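Local atomic coordinates of uncharacterized protein (PDB entry 3PL0), a protein that probably acts as a dioxygenase of the 2-oxoglutarate-iron type, built on a double-stranded beta-helix (cupin) fold. Residues Phe73-Gln78 with Leu127-Ala132; Ser121-Ala126 with Leu241-Arg246; Gly164-Gly169 with Val217-Thr222. All coordinates share one frame; numbering follows the deposited sequence. Where two conformers were deposited one is given.

Contact 1 (Phe73-Gln78 with Leu127-Ala132); sequences FMQTLQ and LGELFA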
loop_
_atom_site.group_PDB
_atom_site.type_symbol
_atom_site.label_atom_id
_atom_site.label_comp_id
_atom_site.label_asym_id
_atom_site.label_seq_id
_atom_site.Cartn_x
_atom_site.Cartn_y
_atom_site.Cartn_z
ATOM N N PHE A 73 10.655 -8.829 1.218
ATOM C CA PHE A 73 10.392 -10.208 1.431
ATOM C C PHE A 73 10.335 -10.912 0.097
ATOM O O PHE A 73 10.192 -10.269 -0.950
ATOM C CB PHE A 73 9.051 -10.374 2.152
ATOM C CG PHE A 73 8.929 -9.547 3.389
ATOM C CD1 PHE A 73 8.581 -8.193 3.301
ATOM C CD2 PHE A 73 9.156 -10.089 4.641
ATOM C CE1 PHE A 73 8.486 -7.413 4.438
ATOM C CE2 PHE A 73 9.060 -9.302 5.789
ATOM C CZ PHE A 73 8.720 -7.949 5.678
HETATM N N MSE A 74 10.455 -12.236 0.176
HETATM C CA MSE A 74 10.171 -13.114 -0.961
HETATM C C MSE A 74 9.192 -14.187 -0.516
HETATM O O MSE A 74 9.365 -14.841 0.545
HETATM C CB MSE A 74 11.443 -13.742 -1.559
HETATM C CG MSE A 74 11.250 -14.441 -2.929
HETATM SE SE MSE A 74 12.971 -14.924 -3.790
HETATM C CE MSE A 74 13.496 -16.331 -2.518
ATOM N N GLN A 75 8.157 -14.339 -1.326
ATOM C CA GLN A 75 7.145 -15.319 -1.103
ATOM C C GLN A 75 7.293 -16.356 -2.180
ATOM O O GLN A 75 7.353 -16.022 -3.350
ATOM C CB GLN A 75 5.770 -14.713 -1.205
ATOM C CG GLN A 75 4.654 -15.737 -0.992
ATOM C CD GLN A 75 3.261 -15.137 -1.063
ATOM O OE1 GLN A 75 3.088 -14.043 -1.551
ATOM N NE2 GLN A 75 2.252 -15.891 -0.603
ATOM N N THR A 76 7.364 -17.612 -1.761
ATOM C CA THR A 76 7.266 -18.745 -2.668
ATOM C C THR A 76 5.864 -19.338 -2.555
ATOM O O THR A 76 5.343 -19.542 -1.470
ATOM C CB THR A 76 8.357 -19.793 -2.344
ATOM O OG1 THR A 76 9.626 -19.127 -2.232
ATOM C CG2 THR A 76 8.434 -20.901 -3.423
ATOM N N LEU A 77 5.236 -19.598 -3.687
ATOM C CA LEU A 77 3.863 -20.080 -3.693
ATOM C C LEU A 77 3.652 -21.585 -3.494
ATOM O O LEU A 77 2.695 -21.969 -2.815
ATOM C CB LEU A 77 3.186 -19.630 -4.988
ATOM C CG LEU A 77 2.981 -18.111 -4.971
ATOM C CD1 LEU A 77 2.700 -17.642 -6.354
ATOM C CD2 LEU A 77 1.834 -17.733 -4.005
ATOM N N GLN A 78 4.496 -22.417 -4.094
ATOM C CA GLN A 78 4.374 -23.870 -3.958
ATOM C C GLN A 78 5.776 -24.458 -3.886
ATOM O O GLN A 78 6.525 -24.378 -4.850
ATOM C CB GLN A 78 3.592 -24.501 -5.126
ATOM C CG GLN A 78 2.086 -24.186 -5.150
ATOM C CD GLN A 78 1.328 -24.714 -3.939
ATOM O OE1 GLN A 78 1.920 -25.228 -2.988
ATOM N NE2 GLN A 78 0.008 -24.581 -3.972
ATOM N N LEU A 127 -2.495 -12.240 0.336
ATOM C CA LEU A 127 -2.549 -11.312 -0.794
ATOM C C LEU A 127 -1.688 -11.819 -1.967
ATOM O O LEU A 127 -2.082 -11.720 -3.130
ATOM C CB LEU A 127 -2.124 -9.896 -0.385
ATOM C CG LEU A 127 -3.019 -9.169 0.631
ATOM C CD1 LEU A 127 -2.288 -7.920 1.044
ATOM C CD2 LEU A 127 -4.399 -8.862 0.003
ATOM N N GLY A 128 -0.530 -12.378 -1.663
ATOM C CA GLY A 128 0.308 -13.024 -2.704
ATOM C C GLY A 128 -0.386 -14.182 -3.399
ATOM O O GLY A 128 -0.264 -14.348 -4.628
ATOM N N GLU A 129 -1.092 -15.004 -2.615
ATOM C CA GLU A 129 -1.806 -16.162 -3.142
ATOM C C GLU A 129 -2.934 -15.709 -4.045
ATOM O O GLU A 129 -3.151 -16.261 -5.127
ATOM C CB GLU A 129 -2.351 -17.030 -1.998
ATOM C CG GLU A 129 -1.315 -17.962 -1.386
ATOM C CD GLU A 129 -1.757 -18.557 -0.038
ATOM O OE1 GLU A 129 -2.796 -18.112 0.498
ATOM O OE2 GLU A 129 -1.064 -19.461 0.512
ATOM N N LEU A 130 -3.627 -14.660 -3.611
ATOM C CA LEU A 130 -4.723 -14.071 -4.409
ATOM C C LEU A 130 -4.200 -13.501 -5.728
ATOM O O LEU A 130 -4.665 -13.871 -6.827
ATOM C CB LEU A 130 -5.409 -13.014 -3.581
ATOM C CG LEU A 130 -6.635 -12.306 -4.194
ATOM C CD1 LEU A 130 -7.470 -11.619 -3.121
ATOM C CD2 LEU A 130 -6.183 -11.249 -5.181
ATOM N N PHE A 131 -3.177 -12.658 -5.624
ATOM C CA PHE A 131 -2.590 -12.032 -6.809
ATOM C C PHE A 131 -2.031 -13.059 -7.830
ATOM O O PHE A 131 -2.198 -12.888 -9.026
ATOM C CB PHE A 131 -1.504 -11.046 -6.398
ATOM C CG PHE A 131 -2.009 -9.781 -5.726
ATOM C CD1 PHE A 131 -3.161 -9.131 -6.165
ATOM C CD2 PHE A 131 -1.291 -9.203 -4.723
ATOM C CE1 PHE A 131 -3.591 -7.971 -5.582
ATOM C CE2 PHE A 131 -1.723 -8.055 -4.131
ATOM C CZ PHE A 131 -2.865 -7.420 -4.559
ATOM N N ALA A 132 -1.408 -14.128 -7.355
ATOM C CA ALA A 132 -0.903 -15.190 -8.248
ATOM C C ALA A 132 -1.996 -15.907 -9.020
ATOM O O ALA A 132 -1.711 -16.470 -10.086
ATOM C CB ALA A 132 -0.083 -16.227 -7.451
#
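This is a helix-on-sheet packing contact, partly buried and about 16 Å from the centre of the chain (centre to centre). Segment 73-78 lies on strand 65-77, and segment 127-132 belongs to helix 118-134. The strand and helix axes come within 9.4 Å and run 58° apart. Strand 141-152 pairs with strand 65-77; its W142 also hydrogen-bonds through NE1 to the carbonyl oxygen of G128.

Two residues of 73-78, Q75 and L77, meet the helix. Q75 points toward it, with CG anti to the backbone N (chi1 179°) and the chain fully extended. This carries its flat amide onto the backbone of G128. Q75 OE1 stands 3.2 Å from G128 CA, so the missing side chain there gives the amide its place. Beside it, Q75 NE2 hydrogen-bonds to the carbonyl oxygen of V125, one turn earlier in the helix. L77 starts to one side, but its two methyl branches turn to the helix. Its CD1 presses on the methyl of A132, and L77 CD1 to A132 CB is only 3.3 Å, a tight fit. L77 CD2 lies along the backbone at G128 and E129, 4.1 Å from E129 CG. P137 touches both L77 and A132 and extends this apolar patch.

The chemistry is therefore mixed. The amide of Q75 is held at one end by a helix carbonyl, which probably fixes its rotation. Q75 OE1 is buried against helix backbone with no hydrogen-bonding partner in the model, which probably carries a polar cost.

Contact 2 (Ser121-Ala126 with Leu241-Arg246); sequences SALLVA and LVLTYR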
loop_
_atom_site.group_PDB
_atom_site.type_symbol
_atom_site.label_atom_id
_atom_site.label_comp_id
_atom_site.label_asym_id
_atom_site.label_seq_id
_atom_site.Cartn_x
_atom_site.Cartn_y
_atom_site.Cartn_z
ATOM N N SER A 121 2.544 -12.053 8.526
ATOM C CA SER A 121 2.648 -13.138 7.527
ATOM C C SER A 121 1.308 -13.506 6.881
ATOM O O SER A 121 1.255 -13.691 5.673
ATOM C CB SER A 121 3.295 -14.389 8.123
ATOM O OG SER A 121 4.665 -14.148 8.377
ATOM N N ALA A 122 0.238 -13.569 7.661
ATOM C CA ALA A 122 -1.077 -13.914 7.147
ATOM C C ALA A 122 -1.489 -12.918 6.044
ATOM O O ALA A 122 -1.960 -13.317 4.974
ATOM C CB ALA A 122 -2.135 -13.938 8.292
ATOM N N LEU A 123 -1.227 -11.643 6.304
ATOM C CA LEU A 123 -1.508 -10.567 5.369
ATOM C C LEU A 123 -0.696 -10.740 4.080
ATOM O O LEU A 123 -1.267 -10.876 3.019
ATOM C CB LEU A 123 -1.175 -9.213 5.984
ATOM C CG LEU A 123 -1.533 -7.972 5.127
ATOM C CD1 LEU A 123 -3.087 -7.927 4.788
ATOM C CD2 LEU A 123 -1.058 -6.716 5.797
ATOM N N LEU A 124 0.634 -10.715 4.170
ATOM C CA LEU A 124 1.433 -10.780 2.954
ATOM C C LEU A 124 1.196 -12.048 2.132
ATOM O O LEU A 124 1.193 -11.999 0.911
ATOM C CB LEU A 124 2.924 -10.612 3.217
ATOM C CG LEU A 124 3.430 -9.189 3.395
ATOM C CD1 LEU A 124 2.695 -8.420 4.566
ATOM C CD2 LEU A 124 4.979 -9.245 3.598
ATOM N N VAL A 125 1.022 -13.179 2.800
ATOM C CA VAL A 125 0.855 -14.452 2.119
ATOM C C VAL A 125 -0.481 -14.527 1.378
ATOM O O VAL A 125 -0.518 -14.917 0.207
ATOM C CB VAL A 125 1.022 -15.639 3.098
ATOM C CG1 VAL A 125 0.509 -16.991 2.493
ATOM C CG2 VAL A 125 2.506 -15.781 3.497
ATOM N N ALA A 126 -1.565 -14.173 2.055
ATOM C CA ALA A 126 -2.922 -14.299 1.502
ATOM C C ALA A 126 -3.062 -13.437 0.263
ATOM O O ALA A 126 -3.642 -13.874 -0.753
ATOM C CB ALA A 126 -4.010 -13.907 2.552
ATOM N N LEU A 241 -0.408 1.356 4.871
ATOM C CA LEU A 241 0.630 0.385 4.556
ATOM C C LEU A 241 0.550 0.065 3.093
ATOM O O LEU A 241 -0.479 -0.449 2.665
ATOM C CB LEU A 241 0.389 -0.897 5.321
ATOM C CG LEU A 241 1.355 -2.045 5.017
ATOM C CD1 LEU A 241 2.825 -1.698 5.360
ATOM C CD2 LEU A 241 0.882 -3.266 5.792
ATOM N N VAL A 242 1.617 0.321 2.336
ATOM C CA VAL A 242 1.657 -0.043 0.920
ATOM C C VAL A 242 2.510 -1.296 0.728
ATOM O O VAL A 242 3.670 -1.348 1.175
ATOM C CB VAL A 242 2.193 1.106 0.054
ATOM C CG1 VAL A 242 2.332 0.663 -1.447
ATOM C CG2 VAL A 242 1.273 2.365 0.221
ATOM N N LEU A 243 1.935 -2.314 0.103
ATOM C CA LEU A 243 2.647 -3.563 -0.194
ATOM C C LEU A 243 2.708 -3.698 -1.704
ATOM O O LEU A 243 1.673 -3.550 -2.396
ATOM C CB LEU A 243 1.936 -4.779 0.422
ATOM C CG LEU A 243 1.713 -4.847 1.949
ATOM C CD1 LEU A 243 0.776 -6.018 2.378
ATOM C CD2 LEU A 243 3.034 -4.912 2.686
ATOM N N THR A 244 3.893 -3.935 -2.254
ATOM C CA THR A 244 3.991 -4.127 -3.661
ATOM C C THR A 244 4.463 -5.547 -3.943
ATOM O O THR A 244 5.324 -6.092 -3.235
ATOM C CB THR A 244 4.928 -3.112 -4.323
ATOM O OG1 THR A 244 6.252 -3.302 -3.840
ATOM C CG2 THR A 244 4.473 -1.700 -4.048
ATOM N N TYR A 245 3.902 -6.130 -4.990
ATOM C CA TYR A 245 4.269 -7.459 -5.424
ATOM C C TYR A 245 4.771 -7.394 -6.861
ATOM O O TYR A 245 4.090 -6.846 -7.762
ATOM C CB TYR A 245 3.049 -8.392 -5.343
ATOM C CG TYR A 245 2.582 -8.677 -3.934
ATOM C CD1 TYR A 245 1.993 -7.670 -3.163
ATOM C CD2 TYR A 245 2.727 -9.943 -3.375
ATOM C CE1 TYR A 245 1.581 -7.913 -1.870
ATOM C CE2 TYR A 245 2.308 -10.213 -2.091
ATOM C CZ TYR A 245 1.749 -9.184 -1.326
ATOM O OH TYR A 245 1.337 -9.464 -0.051
ATOM N N ARG A 246 5.937 -7.997 -7.092
ATOM C CA ARG A 246 6.552 -7.965 -8.412
ATOM C C ARG A 246 7.151 -9.325 -8.778
ATOM O O ARG A 246 7.812 -9.957 -7.943
ATOM C CB ARG A 246 7.619 -6.880 -8.437
ATOM C CG ARG A 246 8.194 -6.582 -9.858
ATOM C CD ARG A 246 8.990 -5.286 -9.867
ATOM N NE ARG A 246 9.318 -4.897 -11.232
ATOM C CZ ARG A 246 10.344 -5.389 -11.922
ATOM N NH1 ARG A 246 11.152 -6.285 -11.380
ATOM N NH2 ARG A 246 10.558 -5.001 -13.162
#
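Segment 121-126 of helix 118-134 lies over segment 241-246 of strand 237-246, with the segment axes 10.6 Å apart at closest approach and 40° between their directions. L241, L243 and Y245, every second residue of the strand, point toward the helix.

The leucines form the apolar half. L123 has CG anti to the backbone N (chi1 -175°), which brings its CD2 down to the sheet. There L123 CD2 meets L241 CD2 tip to tip at 4.0 Å. L123 CD2 also touches L243 CD1 at 3.9 Å. L243 CD1 touches both helix leucines, because L124 CD1 comes within 3.8 Å of it, its chain crossing that of L243 at about a right angle.

Y245 supplies the polar half. Its OH donates to the backbone carbonyl of L124, with Y245 OH to L124 O at 2.7 Å. The donor lies in the carbonyl plane, on a lone pair, and the oxygen lies at the edge of the ring. The buried phenol is thereby satisfied by the helix backbone. The rings of F131 and W142 meet that of Y245 edge-to-face.

Every touching residue is buried. The arrangement is that of a helix covering one face of a sheet in the double-stranded beta-helix fold of the cupin clan.

Contact 3 (Gly164-Gly169 with Val217-Thr222); sequences GAHRDG and VIHEST
The backbone oxygen of H219 takes one hydrogen bond, from H166 N, and has a CA-H...O contact from A165. H166 N donates to H219 O at 2.9 Å, nearly straight at 167°. A165 CA lies 3.3 Å from H219 O. The return bond, from H219 N to H166 O, is also 2.9 Å. H166 and H219 are thus a single antiparallel, hydrogen-bonded bridge.

Both histidines hold CG in the crowded position between backbone N and carbonyl carbon. Although their CB atoms point away from the opposite segment, the rings meet obliquely, with planes 52° apart. H166 CE1 lies over one face of the H219 ring, and H166 NE2 comes within 3.5 Å of H219 NE2. At the edge of that ring, H219 NE2 donates to the syn lone pair of D168 OD1 at 2.9 Å. Carboxylate and ring are nearly coplanar, and the negative charge would probably raise the basicity of H219. The pattern of H166, D168 and H219 is consistent with the His-X-Asp...His metal-binding triad of 2OG-Fe dioxygenases. Here H219 NE2 is paired with D168 rather than assigned to a metal.

On the other side of the bridge, A165 CB packs tightly on I218 CD1 at 3.4 Å. E220 is salt-bridged to R189 of strand 183-192. The loop lies between strands 141-152 and 172-181 in the chain, and it borders strand 217-226, which also pairs with strand 183-192.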
loop_
_atom_site.group_PDB
_atom_site.type_symbol
_atom_site.label_atom_id
_atom_site.label_comp_id
_atom_site.label_asym_id
_atom_site.label_seq_id
_atom_site.Cartn_x
_atom_site.Cartn_y
_atom_site.Cartn_z
ATOM N N GLY A 164 0.035 13.756 -11.000
ATOM C CA GLY A 164 -1.305 13.183 -10.955
ATOM C C GLY A 164 -1.240 11.707 -10.599
ATOM O O GLY A 164 -0.324 11.254 -9.862
ATOM N N ALA A 165 -2.178 10.935 -11.144
ATOM C CA ALA A 165 -2.277 9.517 -10.783
ATOM C C ALA A 165 -1.054 8.747 -11.241
ATOM O O ALA A 165 -0.508 9.033 -12.287
ATOM C CB ALA A 165 -3.550 8.893 -11.325
ATOM N N HIS A 166 -0.644 7.755 -10.467
ATOM C CA HIS A 166 0.556 6.985 -10.800
ATOM C C HIS A 166 0.310 5.471 -10.753
ATOM O O HIS A 166 -0.666 4.985 -10.152
ATOM C CB HIS A 166 1.692 7.354 -9.812
ATOM C CG HIS A 166 1.432 6.880 -8.417
ATOM N ND1 HIS A 166 0.641 7.578 -7.528
ATOM C CD2 HIS A 166 1.810 5.751 -7.773
ATOM C CE1 HIS A 166 0.564 6.911 -6.389
ATOM N NE2 HIS A 166 1.261 5.794 -6.514
ATOM N N ARG A 167 1.209 4.725 -11.393
ATOM C CA ARG A 167 1.402 3.345 -11.022
ATOM C C ARG A 167 2.716 3.162 -10.244
ATOM O O ARG A 167 3.518 4.084 -10.106
ATOM C CB ARG A 167 1.327 2.431 -12.236
ATOM C CG ARG A 167 2.452 2.575 -13.228
ATOM C CD ARG A 167 2.268 1.627 -14.405
ATOM N NE ARG A 167 2.496 0.236 -14.036
ATOM C CZ ARG A 167 3.583 -0.476 -14.344
ATOM N NH1 ARG A 167 4.558 0.052 -15.087
ATOM N NH2 ARG A 167 3.693 -1.738 -13.916
ATOM N N ASP A 168 2.935 1.962 -9.735
ATOM C CA ASP A 168 4.067 1.731 -8.865
ATOM C C ASP A 168 5.219 0.945 -9.546
ATOM O O ASP A 168 6.255 0.724 -8.953
ATOM C CB ASP A 168 3.597 1.036 -7.608
ATOM C CG ASP A 168 2.643 1.889 -6.793
ATOM O OD1 ASP A 168 1.476 2.103 -7.218
ATOM O OD2 ASP A 168 3.057 2.304 -5.713
ATOM N N GLY A 169 5.002 0.501 -10.777
ATOM C CA GLY A 169 6.031 -0.185 -11.540
ATOM C C GLY A 169 6.212 -1.641 -11.168
ATOM O O GLY A 169 7.291 -2.193 -11.389
ATOM N N VAL A 217 -4.525 -0.191 -13.792
ATOM C CA VAL A 217 -5.089 0.998 -13.174
ATOM C C VAL A 217 -3.941 1.881 -12.673
ATOM O O VAL A 217 -2.768 1.430 -12.543
ATOM C CB VAL A 217 -6.049 0.639 -12.020
ATOM C CG1 VAL A 217 -7.223 -0.197 -12.541
ATOM C CG2 VAL A 217 -5.285 -0.104 -10.912
ATOM N N ILE A 218 -4.283 3.153 -12.503
ATOM C CA ILE A 218 -3.439 4.122 -11.818
ATOM C C ILE A 218 -4.230 4.705 -10.642
ATOM O O ILE A 218 -5.454 4.592 -10.576
ATOM C CB ILE A 218 -2.891 5.217 -12.751
ATOM C CG1 ILE A 218 -4.030 6.037 -13.404
ATOM C CG2 ILE A 218 -1.903 4.596 -13.825
ATOM C CD1 ILE A 218 -3.522 7.174 -14.268
ATOM N N HIS A 219 -3.532 5.290 -9.676
ATOM C CA HIS A 219 -4.223 5.727 -8.480
ATOM C C HIS A 219 -3.511 6.908 -7.830
ATOM O O HIS A 219 -2.423 7.338 -8.272
ATOM C CB HIS A 219 -4.386 4.543 -7.525
ATOM C CG HIS A 219 -3.090 4.067 -6.945
ATOM N ND1 HIS A 219 -2.670 4.400 -5.668
ATOM C CD2 HIS A 219 -2.090 3.334 -7.493
ATOM C CE1 HIS A 219 -1.471 3.877 -5.452
ATOM N NE2 HIS A 219 -1.105 3.210 -6.538
ATOM N N GLU A 220 -4.144 7.465 -6.809
ATOM C CA GLU A 220 -3.661 8.689 -6.166
ATOM C C GLU A 220 -4.467 8.859 -4.930
ATOM O O GLU A 220 -5.470 8.159 -4.727
ATOM C CB GLU A 220 -3.810 9.913 -7.107
ATOM C CG GLU A 220 -5.269 10.283 -7.400
ATOM C CD GLU A 220 -5.447 11.441 -8.323
ATOM O OE1 GLU A 220 -4.597 11.669 -9.209
ATOM O OE2 GLU A 220 -6.523 12.065 -8.233
ATOM N N SER A 221 -4.071 9.796 -4.071
ATOM C CA SER A 221 -4.974 10.212 -3.027
ATOM C C SER A 221 -4.858 11.695 -2.848
ATOM O O SER A 221 -3.787 12.263 -3.048
ATOM C CB SER A 221 -4.736 9.492 -1.717
ATOM O OG SER A 221 -3.494 9.826 -1.219
ATOM N N THR A 222 -5.952 12.318 -2.434
ATOM C CA THR A 222 -5.975 13.752 -2.279
ATOM C C THR A 222 -5.278 14.210 -1.003
ATOM O O THR A 222 -5.195 13.474 -0.048
ATOM C CB THR A 222 -7.390 14.271 -2.295
ATOM O OG1 THR A 222 -8.067 13.827 -1.122
ATOM C CG2 THR A 222 -8.091 13.794 -3.620
#

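Contact 2 is the buried core contact, while contacts 1 and 3 are partly buried. Contacts 1 and 2 share helix 118-134 and one sheet, and their centres are about 8 Å apart. The Y245 ring of contact 2 packs on G128 of contact 1. The helix so spans strands 65-77 and 237-246, which both flank strand 141-152. Contact 3 is farther off, about 18 Å from contact 2 and 23 Å from contact 1, centre to centre, though R246 NE makes a weak hydrogen bond to G169 O. Its strand belongs to a separate, three-stranded sheet. Contact 2 joins leucines plus one tyrosine bond; contact 1 joins a leucine and a glutamine amide. Contact 3 relies on backbone pairing and a histidine-carboxylate bond at the probable metal site.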